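L0028 (Mitochondria associated protein) (Escherichia coli, PDB 3GCG) probably acts as a secreted bacterial effector of the IpaB/EvcA family, promoting nucleotide exchange on a Rho-family GTPase of the host cell. Local coordinates at residues 75-86 and 158-167. Residues are numbered along the deposited sequence; the frame is centred on the assembly and turned at random.
Sequences TKGHIFRAVENA and ITQNAILEHV
The imidazole of His166 lies between the two helices with a carbon over each face. His78 comes across from the facing helix to lay its CB on one side, 4.4 Å from CG of the ring. On the opposite face sits CG of Glu165, 4.0 Å above the plane and over the centre of the ring. Ala82 approaches obliquely, with its CB 3.9 Å from His166 NE2. Away from the contact, Glu84 OE1 lies over one face of the Arg81 guanidinium, toward its rim, an attraction of charges with no N-H aimed at the oxygen; Asn85 N lies in plane at its edge.

Next to the imidazole, Ile79 does most of the joining. Its CG1 is anti to the carbonyl carbon, beside the backbone N (chi1 -70°), and an extended second torsion (173°) carries CD1 across to the C-terminal end of helix 152-166. There CD1 meets CG2 of Val167, the residue just after the helix, at 3.5 Å, tight for two methyls, and also rests on Ile163. The other branch, CG2, sits 3.9 Å from Ala162 CB. With an alanine in its place, CG1, CG2 and CD1 would be gone, which would probably cost Val167 CG2 its closest partner across the contact and open a gap beside Ala162 and Ile163. One turn on, Val83 turns CG2 onto Thr159, 3.6 Å from OG1, a hydroxyl that hydrogen-bonds to Ile155 O within its own helix. Ala86 closes the row, its CB 3.7 Å from Ile158 CG2.

No hydrogen bond links the segments: this is oblique, roughly antiparallel helix packing (136°) in an all-helical fold, apolar, with Ala82 and Ala162 facing each other and axes 9.2 Å apart. Helix 41-67 packs against both: Phe80 touches Val56 and Asn57, Ile163 touches Leu60.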
loop_
_atom_site.group_PDB
_atom_site.type_symbol
_atom_site.label_atom_id
_atom_site.label_comp_id
_atom_site.label_asym_id
_atom_site.label_seq_id
_atom_site.Cartn_x
_atom_site.Cartn_y
_atom_site.Cartn_z
ATOM N N THR B 75 2.047 23.403 1.742
ATOM C CA THR B 75 3.483 23.446 1.534
ATOM C C THR B 75 3.947 22.175 0.833
ATOM O O THR B 75 4.816 22.218 -0.030
ATOM C CB THR B 75 4.215 23.596 2.876
ATOM O OG1 THR B 75 3.676 24.725 3.578
ATOM C CG2 THR B 75 5.704 23.816 2.654
ATOM N N LYS B 76 3.363 21.042 1.197
ATOM C CA LYS B 76 3.730 19.785 0.557
ATOM C C LYS B 76 3.471 19.907 -0.951
ATOM O O LYS B 76 4.284 19.474 -1.769
ATOM C CB LYS B 76 2.910 18.642 1.146
ATOM C CG LYS B 76 3.253 17.268 0.617
ATOM C CD LYS B 76 2.334 16.235 1.256
ATOM C CE LYS B 76 2.559 14.824 0.716
ATOM N NZ LYS B 76 1.713 13.838 1.462
ATOM N N GLY B 77 2.344 20.516 -1.307
ATOM C CA GLY B 77 2.013 20.698 -2.709
ATOM C C GLY B 77 3.009 21.596 -3.424
ATOM O O GLY B 77 3.406 21.322 -4.560
ATOM N N HIS B 78 3.425 22.678 -2.774
ATOM C CA HIS B 78 4.384 23.567 -3.411
ATOM C C HIS B 78 5.680 22.797 -3.669
ATOM O O HIS B 78 6.323 22.963 -4.712
ATOM C CB HIS B 78 4.652 24.790 -2.534
ATOM C CG HIS B 78 3.424 25.585 -2.223
ATOM N ND1 HIS B 78 2.578 26.057 -3.202
ATOM C CD2 HIS B 78 2.892 25.980 -1.041
ATOM C CE1 HIS B 78 1.575 26.710 -2.638
ATOM N NE2 HIS B 78 1.742 26.677 -1.328
ATOM N N ILE B 79 6.051 21.939 -2.722
ATOM C CA ILE B 79 7.265 21.150 -2.869
ATOM C C ILE B 79 7.119 20.177 -4.039
ATOM O O ILE B 79 8.038 20.026 -4.847
ATOM C CB ILE B 79 7.598 20.392 -1.556
ATOM C CG1 ILE B 79 8.049 21.399 -0.486
ATOM C CG2 ILE B 79 8.704 19.381 -1.794
ATOM C CD1 ILE B 79 8.243 20.804 0.895
ATOM N N PHE B 80 5.957 19.541 -4.145
ATOM C CA PHE B 80 5.726 18.607 -5.228
ATOM C C PHE B 80 5.726 19.278 -6.601
ATOM O O PHE B 80 6.257 18.724 -7.561
ATOM C CB PHE B 80 4.417 17.840 -5.007
ATOM C CG PHE B 80 4.623 16.462 -4.439
ATOM C CD1 PHE B 80 4.864 16.280 -3.086
ATOM C CD2 PHE B 80 4.640 15.353 -5.277
ATOM C CE1 PHE B 80 5.124 15.011 -2.579
ATOM C CE2 PHE B 80 4.898 14.085 -4.783
ATOM C CZ PHE B 80 5.143 13.911 -3.433
ATOM N N ARG B 81 5.146 20.470 -6.697
ATOM C CA ARG B 81 5.126 21.181 -7.970
ATOM C C ARG B 81 6.544 21.627 -8.321
ATOM O O ARG B 81 6.952 21.583 -9.488
ATOM C CB ARG B 81 4.205 22.402 -7.901
ATOM C CG ARG B 81 3.326 22.579 -9.141
ATOM C CD ARG B 81 4.092 22.274 -10.439
ATOM N NE ARG B 81 3.228 22.333 -11.618
ATOM C CZ ARG B 81 3.568 21.893 -12.829
ATOM N NH1 ARG B 81 4.762 21.351 -13.036
ATOM N NH2 ARG B 81 2.711 21.996 -13.838
ATOM N N ALA B 82 7.299 22.046 -7.305
ATOM C CA ALA B 82 8.674 22.479 -7.516
ATOM C C ALA B 82 9.489 21.318 -8.069
ATOM O O ALA B 82 10.229 21.471 -9.040
ATOM C CB ALA B 82 9.277 22.976 -6.209
ATOM N N VAL B 83 9.347 20.148 -7.459
ATOM C CA VAL B 83 10.077 18.980 -7.937
ATOM C C VAL B 83 9.539 18.599 -9.299
ATOM O O VAL B 83 10.270 18.104 -10.152
ATOM C CB VAL B 83 9.912 17.783 -6.999
ATOM C CG1 VAL B 83 10.472 16.531 -7.656
ATOM C CG2 VAL B 83 10.632 18.055 -5.693
ATOM N N GLU B 84 8.247 18.843 -9.485
ATOM C CA GLU B 84 7.559 18.538 -10.731
ATOM C C GLU B 84 8.148 19.381 -11.863
ATOM O O GLU B 84 8.454 18.860 -12.936
ATOM C CB GLU B 84 6.061 18.821 -10.559
ATOM C CG GLU B 84 5.156 18.247 -11.630
ATOM C CD GLU B 84 3.699 18.192 -11.183
ATOM O OE1 GLU B 84 3.154 19.241 -10.771
ATOM O OE2 GLU B 84 3.095 17.100 -11.244
ATOM N N ASN B 85 8.321 20.679 -11.614
ATOM C CA ASN B 85 8.883 21.576 -12.619
ATOM C C ASN B 85 10.332 21.228 -12.916
ATOM O O ASN B 85 10.735 21.168 -14.071
ATOM C CB ASN B 85 8.830 23.036 -12.156
ATOM C CG ASN B 85 7.421 23.524 -11.904
ATOM O OD1 ASN B 85 6.478 23.101 -12.568
ATOM N ND2 ASN B 85 7.273 24.437 -10.948
ATOM N N ALA B 86 11.115 21.014 -11.864
ATOM C CA ALA B 86 12.530 20.691 -12.006
ATOM C C ALA B 86 12.778 19.417 -12.804
ATOM O O ALA B 86 13.749 19.329 -13.555
ATOM C CB ALA B 86 13.175 20.572 -10.631
ATOM N N ILE B 158 17.177 17.226 -5.458
ATOM C CA ILE B 158 16.260 18.231 -5.963
ATOM C C ILE B 158 15.163 18.492 -4.930
ATOM O O ILE B 158 14.817 19.641 -4.660
ATOM C CB ILE B 158 15.624 17.766 -7.283
ATOM C CG1 ILE B 158 16.701 17.690 -8.370
ATOM C CG2 ILE B 158 14.486 18.700 -7.672
ATOM C CD1 ILE B 158 16.192 17.176 -9.705
ATOM N N THR B 159 14.631 17.421 -4.345
ATOM C CA THR B 159 13.582 17.546 -3.333
ATOM C C THR B 159 14.099 18.290 -2.101
ATOM O O THR B 159 13.439 19.200 -1.595
ATOM C CB THR B 159 13.058 16.161 -2.894
ATOM O OG1 THR B 159 12.524 15.467 -4.030
ATOM C CG2 THR B 159 11.977 16.306 -1.830
ATOM N N GLN B 160 15.278 17.896 -1.623
ATOM C CA GLN B 160 15.893 18.531 -0.458
ATOM C C GLN B 160 15.976 20.041 -0.665
ATOM O O GLN B 160 15.717 20.830 0.252
ATOM C CB GLN B 160 17.309 17.980 -0.227
ATOM C CG GLN B 160 17.357 16.571 0.336
ATOM C CD GLN B 160 18.776 16.070 0.557
ATOM O OE1 GLN B 160 19.570 15.978 -0.385
ATOM N NE2 GLN B 160 19.102 15.737 1.806
ATOM N N ASN B 161 16.346 20.430 -1.878
ATOM C CA ASN B 161 16.477 21.834 -2.233
ATOM C C ASN B 161 15.105 22.506 -2.263
ATOM O O ASN B 161 14.998 23.709 -2.045
ATOM C CB ASN B 161 17.159 21.962 -3.599
ATOM C CG ASN B 161 17.938 23.255 -3.738
ATOM O OD1 ASN B 161 17.548 24.152 -4.487
ATOM N ND2 ASN B 161 19.043 23.361 -3.004
ATOM N N ALA B 162 14.062 21.728 -2.547
ATOM C CA ALA B 162 12.702 22.263 -2.573
ATOM C C ALA B 162 12.277 22.486 -1.126
ATOM O O ALA B 162 11.743 23.540 -0.774
ATOM C CB ALA B 162 11.753 21.275 -3.253
ATOM N N ILE B 163 12.518 21.483 -0.288
ATOM C CA ILE B 163 12.173 21.584 1.123
ATOM C C ILE B 163 12.860 22.822 1.718
ATOM O O ILE B 163 12.244 23.611 2.438
ATOM C CB ILE B 163 12.634 20.328 1.890
ATOM C CG1 ILE B 163 11.864 19.109 1.385
ATOM C CG2 ILE B 163 12.418 20.518 3.392
ATOM C CD1 ILE B 163 12.328 17.797 1.996
ATOM N N LEU B 164 14.140 22.989 1.404
ATOM C CA LEU B 164 14.891 24.126 1.906
ATOM C C LEU B 164 14.257 25.438 1.453
ATOM O O LEU B 164 14.113 26.375 2.232
ATOM C CB LEU B 164 16.335 24.064 1.405
ATOM C CG LEU B 164 17.405 24.215 2.489
ATOM C CD1 LEU B 164 18.772 24.352 1.822
ATOM C CD2 LEU B 164 17.106 25.440 3.362
ATOM N N GLU B 165 13.878 25.492 0.182
ATOM C CA GLU B 165 13.277 26.689 -0.379
ATOM C C GLU B 165 11.880 27.018 0.142
ATOM O O GLU B 165 11.574 28.179 0.412
ATOM C CB GLU B 165 13.215 26.571 -1.897
ATOM C CG GLU B 165 12.705 27.819 -2.590
ATOM C CD GLU B 165 12.604 27.633 -4.087
ATOM O OE1 GLU B 165 13.353 26.793 -4.623
ATOM O OE2 GLU B 165 11.791 28.328 -4.730
ATOM N N HIS B 166 11.033 26.006 0.285
ATOM C CA HIS B 166 9.666 26.248 0.731
ATOM C C HIS B 166 9.353 25.952 2.196
ATOM O O HIS B 166 8.413 26.518 2.751
ATOM C CB HIS B 166 8.708 25.485 -0.179
ATOM C CG HIS B 166 8.860 25.837 -1.626
ATOM N ND1 HIS B 166 8.503 27.068 -2.135
ATOM C CD2 HIS B 166 9.385 25.144 -2.663
ATOM C CE1 HIS B 166 8.805 27.118 -3.419
ATOM N NE2 HIS B 166 9.343 25.962 -3.765
ATOM N N VAL B 167 10.128 25.084 2.831
ATOM C CA VAL B 167 9.880 24.765 4.233
ATOM C C VAL B 167 10.655 25.704 5.150
ATOM O O VAL B 167 10.043 26.671 5.665
ATOM C CB VAL B 167 10.285 23.312 4.558
ATOM C CG1 VAL B 167 10.194 23.063 6.057
ATOM C CG2 VAL B 167 9.384 22.347 3.807
#